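Local coordinates for pesticidal crystal protein Cry2Aa (Bacillus thuringiensis serovar kurstaki, PDB 1I5P) that promotes colloid-osmotic lysis by binding to the midgut epithelial cells of both dipteran and lepidopteran insect larvae, at residues 46-50 against 243-247; 209-213 against 629-633; 506-511 against 523-528. Numbering follows the deposited sequence.

In the fold
The three contacts stand nearly equidistant, with centres 32 to 33 Å apart and nearest atoms about 22 Å (1 and 2), 13 Å (1 and 3) and 20 Å (2 and 3) apart. Interaction 1 lies within the N-terminal helical bundle, on helix 238-259, which packs through Phe244 on helix 202-232, the helix that carries interaction 2. Interaction 3 is a hairpin of the C-terminal lectin-like sandwich; its strand 522-525 pairs with strand 617-626, and the tail after that strand supplies the other half of interaction 2. Along the chain, interactions 1 and 2 cross, while 3 is nested inside 2. The chain's C-terminus thus returns to the helical domain, tying the last domain to the first.

Interaction 1 (46-50 against 243-247); sequences HSLYV and EFRTY
In the N-terminal helical bundle of this three-domain delta-endotoxin, the loop linking helix 31-44 to helix 53-65 lies against one side of helix 238-259. Residues 243-247 are regular helix, with Tyr247 N bonded to Glu243 O at 2.8 Å; residues 46-50 are irregular, extended at Ser47 (phi/psi -88/161) and turning through a left-handed Tyr49 (74/16). The closest CA pair is Val50 with Tyr247, 6.3 Å apart, and 334 Å² is buried in total. Glu243 (chi1 m) points toward the loop and accepts a hydrogen bond from the His46 ring, which approaches edge-on with chi1 t: His46 NE2 to Glu243 OE2 is 2.7 Å, angle 161°. Leu48, chi1 m and chi2 p, rests on the same helical turn, its CD2 3.5 Å from Glu243 CB. Three residues on, Thr246 also points toward the loop and brings CG2 to 3.5 Å from Leu48 CD2, while its OG1 is bonded to Leu242 O. Tyr247, chi1 t, leaves the helix sideways and brings its ring against the loop; its OH bonds Thr97 and its ring stacks with Phe100. Val50 CG2 packs 3.6 Å from Tyr247 CD1, and Leu48 O meets the ring edge 3.1 Å from that same CD1.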
ATOM      1  N   HIS A  46       3.088  13.575 -11.242  1.00 16.70           N
ATOM      2  CA  HIS A  46       3.265  14.178  -9.949  1.00 17.00           C
ATOM      3  C   HIS A  46       3.938  13.182  -9.026  1.00 16.68           C
ATOM      4  O   HIS A  46       3.277  12.353  -8.404  1.00 17.12           O
ATOM      5  CB  HIS A  46       1.915  14.603  -9.365  1.00 15.92           C
ATOM      6  CG  HIS A  46       2.010  15.170  -7.985  1.00 14.60           C
ATOM      7  ND1 HIS A  46       2.870  16.195  -7.657  1.00 12.69           N
ATOM      8  CD2 HIS A  46       1.358  14.846  -6.840  1.00 15.17           C
ATOM      9  CE1 HIS A  46       2.751  16.475  -6.372  1.00 14.78           C
ATOM     10  NE2 HIS A  46       1.840  15.671  -5.853  1.00 13.36           N
ATOM     11  N   SER A  47       5.262  13.237  -8.974  1.00 16.37           N
ATOM     12  CA  SER A  47       6.005  12.375  -8.077  1.00 18.84           C
ATOM     13  C   SER A  47       6.008  13.241  -6.833  1.00 20.62           C
ATOM     14  O   SER A  47       5.759  14.437  -6.918  1.00 26.60           O
ATOM     15  CB  SER A  47       7.434  12.165  -8.578  1.00 16.48           C
ATOM     16  OG  SER A  47       8.178  13.374  -8.527  1.00 15.39           O
ATOM     17  N   LEU A  48       6.259  12.679  -5.669  1.00 23.15           N
ATOM     18  CA  LEU A  48       6.265  13.536  -4.484  1.00 23.25           C
ATOM     19  C   LEU A  48       7.719  13.783  -4.153  1.00 17.85           C
ATOM     20  O   LEU A  48       8.089  13.809  -2.991  1.00 16.21           O
ATOM     21  CB  LEU A  48       5.584  12.827  -3.316  1.00 22.93           C
ATOM     22  CG  LEU A  48       4.062  12.791  -3.300  1.00 24.49           C
ATOM     23  CD1 LEU A  48       3.520  12.070  -4.537  1.00 21.43           C
ATOM     24  CD2 LEU A  48       3.628  12.102  -2.019  1.00 22.53           C
ATOM     25  N   TYR A  49       8.526  13.966  -5.195  1.00 16.98           N
ATOM     26  CA  TYR A  49       9.970  14.135  -5.061  1.00 15.89           C
ATOM     27  C   TYR A  49      10.479  12.739  -4.724  1.00 14.64           C
ATOM     28  O   TYR A  49      11.598  12.550  -4.254  1.00 13.23           O
ATOM     29  CB  TYR A  49      10.330  15.140  -3.957  1.00 15.09           C
ATOM     30  CG  TYR A  49      10.366  16.566  -4.460  1.00 16.40           C
ATOM     31  CD1 TYR A  49       9.240  17.382  -4.388  1.00 19.04           C
ATOM     32  CD2 TYR A  49      11.504  17.069  -5.087  1.00 17.34           C
ATOM     33  CE1 TYR A  49       9.243  18.665  -4.935  1.00 22.53           C
ATOM     34  CE2 TYR A  49      11.517  18.347  -5.641  1.00 21.37           C
ATOM     35  CZ  TYR A  49      10.388  19.138  -5.566  1.00 22.68           C
ATOM     36  OH  TYR A  49      10.401  20.389  -6.143  1.00 23.69           O
ATOM     37  N   VAL A  50       9.617  11.760  -4.973  1.00 13.89           N
ATOM     38  CA  VAL A  50       9.951  10.363  -4.732  1.00 14.30           C
ATOM     39  C   VAL A  50      10.862   9.899  -5.860  1.00 14.25           C
ATOM     40  O   VAL A  50      10.580  10.131  -7.033  1.00 14.00           O
ATOM     41  CB  VAL A  50       8.684   9.460  -4.723  1.00 13.94           C
ATOM     42  CG1 VAL A  50       9.091   7.984  -4.657  1.00 14.91           C
ATOM     43  CG2 VAL A  50       7.801   9.809  -3.540  1.00 10.30           C
ATOM     44  N   GLU A 243       0.574  13.195   1.558  1.00 12.15           N
ATOM     45  CA  GLU A 243       1.821  13.093   0.803  1.00 12.36           C
ATOM     46  C   GLU A 243       2.980  12.681   1.702  1.00 13.40           C
ATOM     47  O   GLU A 243       3.888  11.967   1.273  1.00 14.23           O
ATOM     48  CB  GLU A 243       2.159  14.419   0.125  1.00 11.95           C
ATOM     49  CG  GLU A 243       1.164  14.866  -0.925  1.00 14.17           C
ATOM     50  CD  GLU A 243       1.839  15.492  -2.130  1.00 15.27           C
ATOM     51  OE1 GLU A 243       2.808  16.257  -1.943  1.00 17.05           O
ATOM     52  OE2 GLU A 243       1.400  15.223  -3.265  1.00 13.13           O
ATOM     53  N   PHE A 244       2.960  13.146   2.945  1.00 12.54           N
ATOM     54  CA  PHE A 244       4.010  12.778   3.874  1.00 10.86           C
ATOM     55  C   PHE A 244       3.967  11.263   4.026  1.00 10.32           C
ATOM     56  O   PHE A 244       5.000  10.598   4.024  1.00  8.80           O
ATOM     57  CB  PHE A 244       3.783  13.433   5.239  1.00 13.50           C
ATOM     58  CG  PHE A 244       4.802  13.041   6.279  1.00 13.08           C
ATOM     59  CD1 PHE A 244       6.083  13.581   6.258  1.00 15.92           C
ATOM     60  CD2 PHE A 244       4.485  12.113   7.266  1.00 15.01           C
ATOM     61  CE1 PHE A 244       7.033  13.209   7.206  1.00 16.75           C
ATOM     62  CE2 PHE A 244       5.429  11.730   8.222  1.00 15.73           C
ATOM     63  CZ  PHE A 244       6.708  12.279   8.190  1.00 17.55           C
ATOM     64  N   ARG A 245       2.757  10.722   4.161  1.00  9.46           N
ATOM     65  CA  ARG A 245       2.573   9.281   4.318  1.00 11.37           C
ATOM     66  C   ARG A 245       2.980   8.540   3.052  1.00 11.15           C
ATOM     67  O   ARG A 245       3.697   7.542   3.108  1.00 11.70           O
ATOM     68  CB  ARG A 245       1.111   8.953   4.647  1.00 12.25           C
ATOM     69  CG  ARG A 245       0.801   7.456   4.654  1.00 10.91           C
ATOM     70  CD  ARG A 245      -0.644   7.187   5.037  1.00 13.56           C
ATOM     71  NE  ARG A 245      -0.966   5.764   4.972  1.00 14.22           N
ATOM     72  CZ  ARG A 245      -1.039   5.061   3.844  1.00 16.76           C
ATOM     73  NH1 ARG A 245      -0.820   5.642   2.672  1.00 14.44           N
ATOM     74  NH2 ARG A 245      -1.325   3.768   3.892  1.00 15.63           N
ATOM     75  N   THR A 246       2.511   9.036   1.913  1.00 10.70           N
ATOM     76  CA  THR A 246       2.828   8.422   0.635  1.00 10.51           C
ATOM     77  C   THR A 246       4.328   8.357   0.426  1.00 10.80           C
ATOM     78  O   THR A 246       4.869   7.307   0.070  1.00 10.20           O
ATOM     79  CB  THR A 246       2.194   9.204  -0.525  1.00 10.25           C
ATOM     80  OG1 THR A 246       0.775   9.003  -0.502  1.00  9.12           O
ATOM     81  CG2 THR A 246       2.755   8.744  -1.861  1.00  5.54           C
ATOM     82  N   TYR A 247       4.997   9.482   0.660  1.00 11.56           N
ATOM     83  CA  TYR A 247       6.437   9.552   0.491  1.00 11.52           C
ATOM     84  C   TYR A 247       7.132   8.467   1.316  1.00 11.24           C
ATOM     85  O   TYR A 247       7.968   7.726   0.800  1.00 12.27           O
ATOM     86  CB  TYR A 247       6.964  10.932   0.904  1.00  9.79           C
ATOM     87  CG  TYR A 247       8.390  11.162   0.462  1.00 11.14           C
ATOM     88  CD1 TYR A 247       8.676  11.846  -0.724  1.00 11.85           C
ATOM     89  CD2 TYR A 247       9.454  10.629   1.189  1.00 11.63           C
ATOM     90  CE1 TYR A 247       9.992  11.987  -1.175  1.00 10.93           C
ATOM     91  CE2 TYR A 247      10.768  10.762   0.747  1.00 13.16           C
ATOM     92  CZ  TYR A 247      11.029  11.438  -0.434  1.00 14.30           C
ATOM     93  OH  TYR A 247      12.329  11.532  -0.885  1.00 19.28           O
TER

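Interaction 2 (209-213 against 629-633); sequences RDYLR and LPPLY
Tyr633, the C-terminal residue, lays its ring face over the aliphatic start of Arg213: Arg213 CB sits 3.5 Å from the ring centroid, 9° off the normal, a CH-pi contact. The Tyr633 ring is set by chi1 p (60°) and chi2 73°. Residues 209-213 are helical; the tail 629-633 is irregular, extended through Pro630 and Pro631 (psi near 155°) and bent at Leu632 (-64/-20). The nearest CA pair is Arg209 with Tyr633, 6.1 Å. Leu212 (t, p) meets the tyrosine ring edge, its CG 3.6 Å from Tyr633 CE2, and its CD2 is 3.8 Å from Leu632 CD1. Arg209, m then t, t, reaches along the tail so that NH1 donates to Leu632 O at 2.9 Å, angle 152°. Arg213 instead sends its guanidinium away, NH2 bonding to Asn577 O. This is an interdomain contact: the tail following strand 617-626 of the C-terminal sandwich docks on helix 202-232, with Leu632 also packed on Ile192 and Leu193 of helix 170-193.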
ATOM      1  N   ARG A 209      19.012 -18.105  10.020  1.00 18.94           N
ATOM      2  CA  ARG A 209      17.554 -18.118  10.043  1.00 18.98           C
ATOM      3  C   ARG A 209      17.143 -17.143  11.153  1.00 20.13           C
ATOM      4  O   ARG A 209      16.193 -16.379  10.997  1.00 19.92           O
ATOM      5  CB  ARG A 209      17.012 -19.519  10.358  1.00 19.65           C
ATOM      6  CG  ARG A 209      17.212 -20.576   9.271  1.00 19.49           C
ATOM      7  CD  ARG A 209      16.555 -21.886   9.707  1.00 19.82           C
ATOM      8  NE  ARG A 209      16.766 -23.004   8.786  1.00 19.92           N
ATOM      9  CZ  ARG A 209      16.086 -23.211   7.663  1.00 20.90           C
ATOM     10  NH1 ARG A 209      15.130 -22.373   7.286  1.00 20.37           N
ATOM     11  NH2 ARG A 209      16.343 -24.286   6.929  1.00 21.82           N
ATOM     12  N   ASP A 210      17.868 -17.172  12.274  1.00 19.65           N
ATOM     13  CA  ASP A 210      17.568 -16.275  13.391  1.00 21.24           C
ATOM     14  C   ASP A 210      17.888 -14.841  13.000  1.00 20.71           C
ATOM     15  O   ASP A 210      17.204 -13.908  13.422  1.00 20.56           O
ATOM     16  CB  ASP A 210      18.367 -16.650  14.645  1.00 22.45           C
ATOM     17  CG  ASP A 210      17.874 -17.928  15.297  1.00 24.37           C
ATOM     18  OD1 ASP A 210      16.717 -18.322  15.044  1.00 24.06           O
ATOM     19  OD2 ASP A 210      18.644 -18.530  16.076  1.00 26.55           O
ATOM     20  N   TYR A 211      18.936 -14.667  12.202  1.00 18.44           N
ATOM     21  CA  TYR A 211      19.315 -13.339  11.739  1.00 18.81           C
ATOM     22  C   TYR A 211      18.164 -12.700  10.955  1.00 18.16           C
ATOM     23  O   TYR A 211      17.792 -11.551  11.201  1.00 18.05           O
ATOM     24  CB  TYR A 211      20.554 -13.419  10.840  1.00 19.11           C
ATOM     25  CG  TYR A 211      21.884 -13.475  11.568  1.00 18.58           C
ATOM     26  CD1 TYR A 211      23.078 -13.583  10.855  1.00 20.21           C
ATOM     27  CD2 TYR A 211      21.955 -13.393  12.958  1.00 19.27           C
ATOM     28  CE1 TYR A 211      24.311 -13.606  11.505  1.00 21.35           C
ATOM     29  CE2 TYR A 211      23.185 -13.416  13.620  1.00 21.04           C
ATOM     30  CZ  TYR A 211      24.356 -13.521  12.886  1.00 22.18           C
ATOM     31  OH  TYR A 211      25.577 -13.514  13.520  1.00 21.92           O
ATOM     32  N   LEU A 212      17.603 -13.448  10.010  1.00 17.33           N
ATOM     33  CA  LEU A 212      16.510 -12.925   9.200  1.00 16.93           C
ATOM     34  C   LEU A 212      15.370 -12.441  10.090  1.00 16.83           C
ATOM     35  O   LEU A 212      14.841 -11.346   9.901  1.00 14.10           O
ATOM     36  CB  LEU A 212      15.990 -13.995   8.235  1.00 15.92           C
ATOM     37  CG  LEU A 212      14.947 -13.492   7.225  1.00 18.94           C
ATOM     38  CD1 LEU A 212      15.548 -12.373   6.379  1.00 16.97           C
ATOM     39  CD2 LEU A 212      14.481 -14.641   6.333  1.00 15.00           C
ATOM     40  N   ARG A 213      14.996 -13.258  11.068  1.00 16.39           N
ATOM     41  CA  ARG A 213      13.921 -12.880  11.967  1.00 18.04           C
ATOM     42  C   ARG A 213      14.309 -11.708  12.865  1.00 16.88           C
ATOM     43  O   ARG A 213      13.608 -10.694  12.911  1.00 13.75           O
ATOM     44  CB  ARG A 213      13.504 -14.055  12.853  1.00 19.00           C
ATOM     45  CG  ARG A 213      12.387 -13.689  13.840  1.00 23.15           C
ATOM     46  CD  ARG A 213      12.427 -14.564  15.085  1.00 27.79           C
ATOM     47  NE  ARG A 213      11.341 -14.272  16.025  1.00 31.61           N
ATOM     48  CZ  ARG A 213      11.384 -13.353  16.990  1.00 31.18           C
ATOM     49  NH1 ARG A 213      12.466 -12.609  17.174  1.00 31.63           N
ATOM     50  NH2 ARG A 213      10.334 -13.189  17.785  1.00 30.07           N
ATOM     51  N   LEU A 629       6.600 -25.765   0.868  1.00 16.09           N
ATOM     52  CA  LEU A 629       7.490 -24.626   1.061  1.00 15.98           C
ATOM     53  C   LEU A 629       7.287 -24.014   2.436  1.00 17.70           C
ATOM     54  O   LEU A 629       6.667 -22.957   2.575  1.00 17.66           O
ATOM     55  CB  LEU A 629       7.248 -23.564  -0.017  1.00 16.20           C
ATOM     56  CG  LEU A 629       7.523 -23.965  -1.471  1.00 17.30           C
ATOM     57  CD1 LEU A 629       7.235 -22.781  -2.381  1.00 16.11           C
ATOM     58  CD2 LEU A 629       8.976 -24.409  -1.619  1.00 19.14           C
ATOM     59  N   PRO A 630       7.791 -24.683   3.483  1.00 17.67           N
ATOM     60  CA  PRO A 630       7.635 -24.141   4.833  1.00 18.12           C
ATOM     61  C   PRO A 630       8.430 -22.840   4.986  1.00 17.35           C
ATOM     62  O   PRO A 630       9.412 -22.615   4.280  1.00 15.84           O
ATOM     63  CB  PRO A 630       8.175 -25.265   5.712  1.00 19.43           C
ATOM     64  CG  PRO A 630       9.249 -25.870   4.843  1.00 21.61           C
ATOM     65  CD  PRO A 630       8.536 -25.953   3.511  1.00 16.99           C
ATOM     66  N   PRO A 631       8.008 -21.958   5.907  1.00 17.95           N
ATOM     67  CA  PRO A 631       8.722 -20.689   6.112  1.00 16.93           C
ATOM     68  C   PRO A 631      10.145 -20.875   6.661  1.00 17.09           C
ATOM     69  O   PRO A 631      10.448 -21.881   7.311  1.00 16.47           O
ATOM     70  CB  PRO A 631       7.808 -19.938   7.076  1.00 18.05           C
ATOM     71  CG  PRO A 631       7.195 -21.058   7.883  1.00 19.59           C
ATOM     72  CD  PRO A 631       6.828 -22.040   6.787  1.00 18.92           C
ATOM     73  N   LEU A 632      11.013 -19.897   6.404  1.00 16.53           N
ATOM     74  CA  LEU A 632      12.410 -19.976   6.837  1.00 16.10           C
ATOM     75  C   LEU A 632      12.599 -20.009   8.353  1.00 15.83           C
ATOM     76  O   LEU A 632      13.644 -20.423   8.843  1.00 17.12           O
ATOM     77  CB  LEU A 632      13.217 -18.826   6.217  1.00 14.89           C
ATOM     78  CG  LEU A 632      13.181 -18.777   4.681  1.00 14.41           C
ATOM     79  CD1 LEU A 632      14.216 -17.794   4.169  1.00 12.82           C
ATOM     80  CD2 LEU A 632      13.449 -20.167   4.101  1.00 13.42           C
ATOM     81  N   TYR A 633      11.583 -19.571   9.085  1.00 16.45           N
ATOM     82  CA  TYR A 633      11.623 -19.578  10.539  1.00 17.97           C
ATOM     83  C   TYR A 633      10.217 -19.439  11.095  1.00 17.81           C
ATOM     84  O   TYR A 633       9.992 -19.891  12.237  1.00 21.50           O
ATOM     85  CB  TYR A 633      12.538 -18.461  11.068  1.00 17.21           C
ATOM     86  CG  TYR A 633      12.144 -17.046  10.685  1.00 17.41           C
ATOM     87  CD1 TYR A 633      11.039 -16.423  11.266  1.00 13.76           C
ATOM     88  CD2 TYR A 633      12.886 -16.328   9.750  1.00 18.22           C
ATOM     89  CE1 TYR A 633      10.685 -15.121  10.926  1.00 16.92           C
ATOM     90  CE2 TYR A 633      12.539 -15.023   9.399  1.00 17.31           C
ATOM     91  CZ  TYR A 633      11.442 -14.429   9.988  1.00 17.66           C
ATOM     92  OH  TYR A 633      11.095 -13.149   9.623  1.00 18.01           O
ATOM     93  OXT TYR A 633       9.360 -18.872  10.381  1.00 20.05           O
TER

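Interaction 3 (506-511 against 523-528); sequences NQTRTF and LRFEQS
Two antiparallel backbones form this hairpin of the C-terminal jelly-roll sandwich, strand 510-513 against strand 522-525. Phe511 and Arg524 make a hydrogen-bonded pair (CA-CA 5.1 Å): Phe511 N to Arg524 O 3.0 Å, Arg524 N to Phe511 O 2.7 Å. Thr510 and Phe525 form the non-hydrogen-bonded pair, Thr510 CA to Phe525 CA 4.8 Å, and beyond it Glu526 N donates to Arg509 O at 3.0 Å. A short 3-10 turn at 507-508 leads into the first strand, with Arg509 N bonded to Asn506 O (3.0 Å). Thr510 and Phe525 share one sheet face, Phe525 (chi1 m) running on to Ala532 and Val609. On the other face, the Arg524 guanidinium lies over Phe511 CB and forms a salt bridge with Glu526, Arg524 NE to Glu526 OE2 2.9 Å. At the outer end, Gln527 CB lies over one face of the Arg509 guanidinium. A water links the segments, donating to Thr510 OG1 at 2.9 Å and accepting from Gln527 N at 3.1 Å.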
ATOM      1  N   ASN A 506     -21.111  -8.170  12.950  1.00 21.06           N
ATOM      2  CA  ASN A 506     -20.648  -7.343  14.058  1.00 20.49           C
ATOM      3  C   ASN A 506     -19.848  -6.174  13.477  1.00 19.52           C
ATOM      4  O   ASN A 506     -18.813  -5.789  14.014  1.00 19.06           O
ATOM      5  CB  ASN A 506     -19.746  -8.161  14.994  1.00 21.01           C
ATOM      6  CG  ASN A 506     -20.490  -9.284  15.707  1.00 22.79           C
ATOM      7  OD1 ASN A 506     -19.873 -10.207  16.248  1.00 22.38           O
ATOM      8  ND2 ASN A 506     -21.812  -9.202  15.725  1.00 18.38           N
ATOM      9  N   GLN A 507     -20.330  -5.610  12.375  1.00 19.44           N
ATOM     10  CA  GLN A 507     -19.623  -4.506  11.725  1.00 20.00           C
ATOM     11  C   GLN A 507     -19.451  -3.258  12.583  1.00 20.43           C
ATOM     12  O   GLN A 507     -18.469  -2.533  12.423  1.00 18.10           O
ATOM     13  CB  GLN A 507     -20.309  -4.136  10.407  1.00 19.83           C
ATOM     14  CG  GLN A 507     -20.188  -5.220   9.347  1.00 21.71           C
ATOM     15  CD  GLN A 507     -20.934  -4.882   8.072  1.00 24.67           C
ATOM     16  OE1 GLN A 507     -20.343  -4.428   7.086  1.00 22.96           O
ATOM     17  NE2 GLN A 507     -22.243  -5.102   8.083  1.00 21.83           N
ATOM     18  N   THR A 508     -20.384  -3.006  13.499  1.00 19.05           N
ATOM     19  CA  THR A 508     -20.277  -1.821  14.343  1.00 18.60           C
ATOM     20  C   THR A 508     -19.163  -1.958  15.368  1.00 19.57           C
ATOM     21  O   THR A 508     -18.739  -0.967  15.964  1.00 19.51           O
ATOM     22  CB  THR A 508     -21.581  -1.540  15.106  1.00 19.15           C
ATOM     23  OG1 THR A 508     -21.851  -2.625  16.000  1.00 21.76           O
ATOM     24  CG2 THR A 508     -22.739  -1.367  14.135  1.00 16.83           C
ATOM     25  N   ARG A 509     -18.698  -3.188  15.571  1.00 19.98           N
ATOM     26  CA  ARG A 509     -17.633  -3.456  16.526  1.00 19.91           C
ATOM     27  C   ARG A 509     -16.361  -3.914  15.814  1.00 18.94           C
ATOM     28  O   ARG A 509     -15.448  -4.439  16.443  1.00 18.86           O
ATOM     29  CB  ARG A 509     -18.076  -4.529  17.526  1.00 23.81           C
ATOM     30  CG  ARG A 509     -19.388  -4.226  18.265  1.00 30.42           C
ATOM     31  CD  ARG A 509     -19.183  -3.303  19.455  1.00 33.15           C
ATOM     32  NE  ARG A 509     -18.226  -3.857  20.408  1.00 37.71           N
ATOM     33  CZ  ARG A 509     -18.440  -4.935  21.155  1.00 40.50           C
ATOM     34  NH1 ARG A 509     -19.593  -5.590  21.074  1.00 43.16           N
ATOM     35  NH2 ARG A 509     -17.489  -5.368  21.970  1.00 41.94           N
ATOM     36  N   THR A 510     -16.300  -3.711  14.502  1.00 18.85           N
ATOM     37  CA  THR A 510     -15.132  -4.111  13.715  1.00 18.53           C
ATOM     38  C   THR A 510     -14.526  -2.883  13.047  1.00 17.70           C
ATOM     39  O   THR A 510     -15.223  -2.134  12.366  1.00 16.60           O
ATOM     40  CB  THR A 510     -15.517  -5.143  12.628  1.00 20.77           C
ATOM     41  OG1 THR A 510     -16.013  -6.331  13.257  1.00 23.00           O
ATOM     42  CG2 THR A 510     -14.306  -5.497  11.766  1.00 19.39           C
ATOM     43  N   PHE A 511     -13.224  -2.687  13.231  1.00 17.02           N
ATOM     44  CA  PHE A 511     -12.554  -1.522  12.666  1.00 17.75           C
ATOM     45  C   PHE A 511     -11.306  -1.833  11.853  1.00 17.24           C
ATOM     46  O   PHE A 511     -10.633  -2.834  12.072  1.00 16.49           O
ATOM     47  CB  PHE A 511     -12.164  -0.547  13.786  1.00 16.70           C
ATOM     48  CG  PHE A 511     -13.307  -0.149  14.675  1.00 15.72           C
ATOM     49  CD1 PHE A 511     -13.782  -1.022  15.649  1.00 15.00           C
ATOM     50  CD2 PHE A 511     -13.930   1.085  14.514  1.00 13.21           C
ATOM     51  CE1 PHE A 511     -14.861  -0.672  16.455  1.00 17.86           C
ATOM     52  CE2 PHE A 511     -15.013   1.446  15.314  1.00 16.76           C
ATOM     53  CZ  PHE A 511     -15.482   0.562  16.288  1.00 12.10           C
ATOM     54  N   LEU A 523      -7.783  -5.868  10.217  1.00 14.72           N
ATOM     55  CA  LEU A 523      -9.183  -5.838  10.607  1.00 16.40           C
ATOM     56  C   LEU A 523      -9.205  -6.173  12.097  1.00 17.39           C
ATOM     57  O   LEU A 523      -8.824  -7.274  12.502  1.00 15.52           O
ATOM     58  CB  LEU A 523      -9.975  -6.878   9.804  1.00 17.86           C
ATOM     59  CG  LEU A 523     -11.437  -6.559   9.479  1.00 22.50           C
ATOM     60  CD1 LEU A 523     -11.537  -5.205   8.776  1.00 18.44           C
ATOM     61  CD2 LEU A 523     -12.017  -7.670   8.596  1.00 20.39           C
ATOM     62  N   ARG A 524      -9.625  -5.212  12.915  1.00 17.10           N
ATOM     63  CA  ARG A 524      -9.671  -5.429  14.354  1.00 19.10           C
ATOM     64  C   ARG A 524     -11.070  -5.799  14.829  1.00 17.48           C
ATOM     65  O   ARG A 524     -12.009  -5.011  14.702  1.00 18.45           O
ATOM     66  CB  ARG A 524      -9.191  -4.180  15.102  1.00 18.59           C
ATOM     67  CG  ARG A 524      -9.104  -4.385  16.611  1.00 21.32           C
ATOM     68  CD  ARG A 524      -8.665  -3.128  17.360  1.00 20.38           C
ATOM     69  NE  ARG A 524      -9.659  -2.056  17.310  1.00 19.66           N
ATOM     70  CZ  ARG A 524      -9.471  -0.887  16.704  1.00 20.62           C
ATOM     71  NH1 ARG A 524      -8.324  -0.632  16.087  1.00 21.75           N
ATOM     72  NH2 ARG A 524     -10.419   0.037  16.731  1.00 18.57           N
ATOM     73  N   PHE A 525     -11.200  -7.005  15.370  1.00 17.31           N
ATOM     74  CA  PHE A 525     -12.476  -7.483  15.890  1.00 19.76           C
ATOM     75  C   PHE A 525     -12.547  -7.142  17.377  1.00 20.82           C
ATOM     76  O   PHE A 525     -11.703  -7.573  18.164  1.00 20.22           O
ATOM     77  CB  PHE A 525     -12.599  -9.004  15.710  1.00 17.57           C
ATOM     78  CG  PHE A 525     -12.505  -9.464  14.279  1.00 17.65           C
ATOM     79  CD1 PHE A 525     -11.599 -10.458  13.916  1.00 17.96           C
ATOM     80  CD2 PHE A 525     -13.315  -8.906  13.296  1.00 16.39           C
ATOM     81  CE1 PHE A 525     -11.502 -10.889  12.590  1.00 16.60           C
ATOM     82  CE2 PHE A 525     -13.226  -9.329  11.966  1.00 16.85           C
ATOM     83  CZ  PHE A 525     -12.317 -10.324  11.615  1.00 14.50           C
ATOM     84  N   GLU A 526     -13.547  -6.359  17.761  1.00 21.51           N
ATOM     85  CA  GLU A 526     -13.705  -5.978  19.160  1.00 23.08           C
ATOM     86  C   GLU A 526     -14.836  -6.751  19.816  1.00 24.61           C
ATOM     87  O   GLU A 526     -15.000  -6.708  21.033  1.00 26.06           O
ATOM     88  CB  GLU A 526     -13.962  -4.473  19.274  1.00 21.08           C
ATOM     89  CG  GLU A 526     -12.743  -3.626  18.955  1.00 20.74           C
ATOM     90  CD  GLU A 526     -12.999  -2.141  19.116  1.00 21.78           C
ATOM     91  OE1 GLU A 526     -14.049  -1.770  19.679  1.00 23.03           O
ATOM     92  OE2 GLU A 526     -12.140  -1.341  18.689  1.00 23.50           O
ATOM     93  N   GLN A 527     -15.616  -7.453  19.000  1.00 25.10           N
ATOM     94  CA  GLN A 527     -16.727  -8.252  19.499  1.00 24.92           C
ATOM     95  C   GLN A 527     -16.456  -9.731  19.258  1.00 24.88           C
ATOM     96  O   GLN A 527     -16.109 -10.140  18.149  1.00 23.07           O
ATOM     97  CB  GLN A 527     -18.031  -7.835  18.812  1.00 27.09           C
ATOM     98  CG  GLN A 527     -19.203  -8.760  19.097  1.00 28.56           C
ATOM     99  CD  GLN A 527     -20.536  -8.135  18.749  1.00 31.76           C
ATOM    100  OE1 GLN A 527     -20.600  -7.128  18.040  1.00 33.05           O
ATOM    101  NE2 GLN A 527     -21.615  -8.734  19.237  1.00 32.34           N
ATOM    102  N   SER A 528     -16.614 -10.532  20.304  1.00 23.88           N
ATOM    103  CA  SER A 528     -16.376 -11.961  20.203  1.00 22.45           C
ATOM    104  C   SER A 528     -17.370 -12.614  19.238  1.00 21.16           C
ATOM    105  O   SER A 528     -18.464 -12.098  19.008  1.00 22.39           O
ATOM    106  CB  SER A 528     -16.471 -12.603  21.591  1.00 21.37           C
ATOM    107  OG  SER A 528     -15.905 -13.900  21.595  1.00 19.16           O
TER
HETATM  108  O   HOH W   1     -15.867  -7.530  15.885  1.00 11.87           O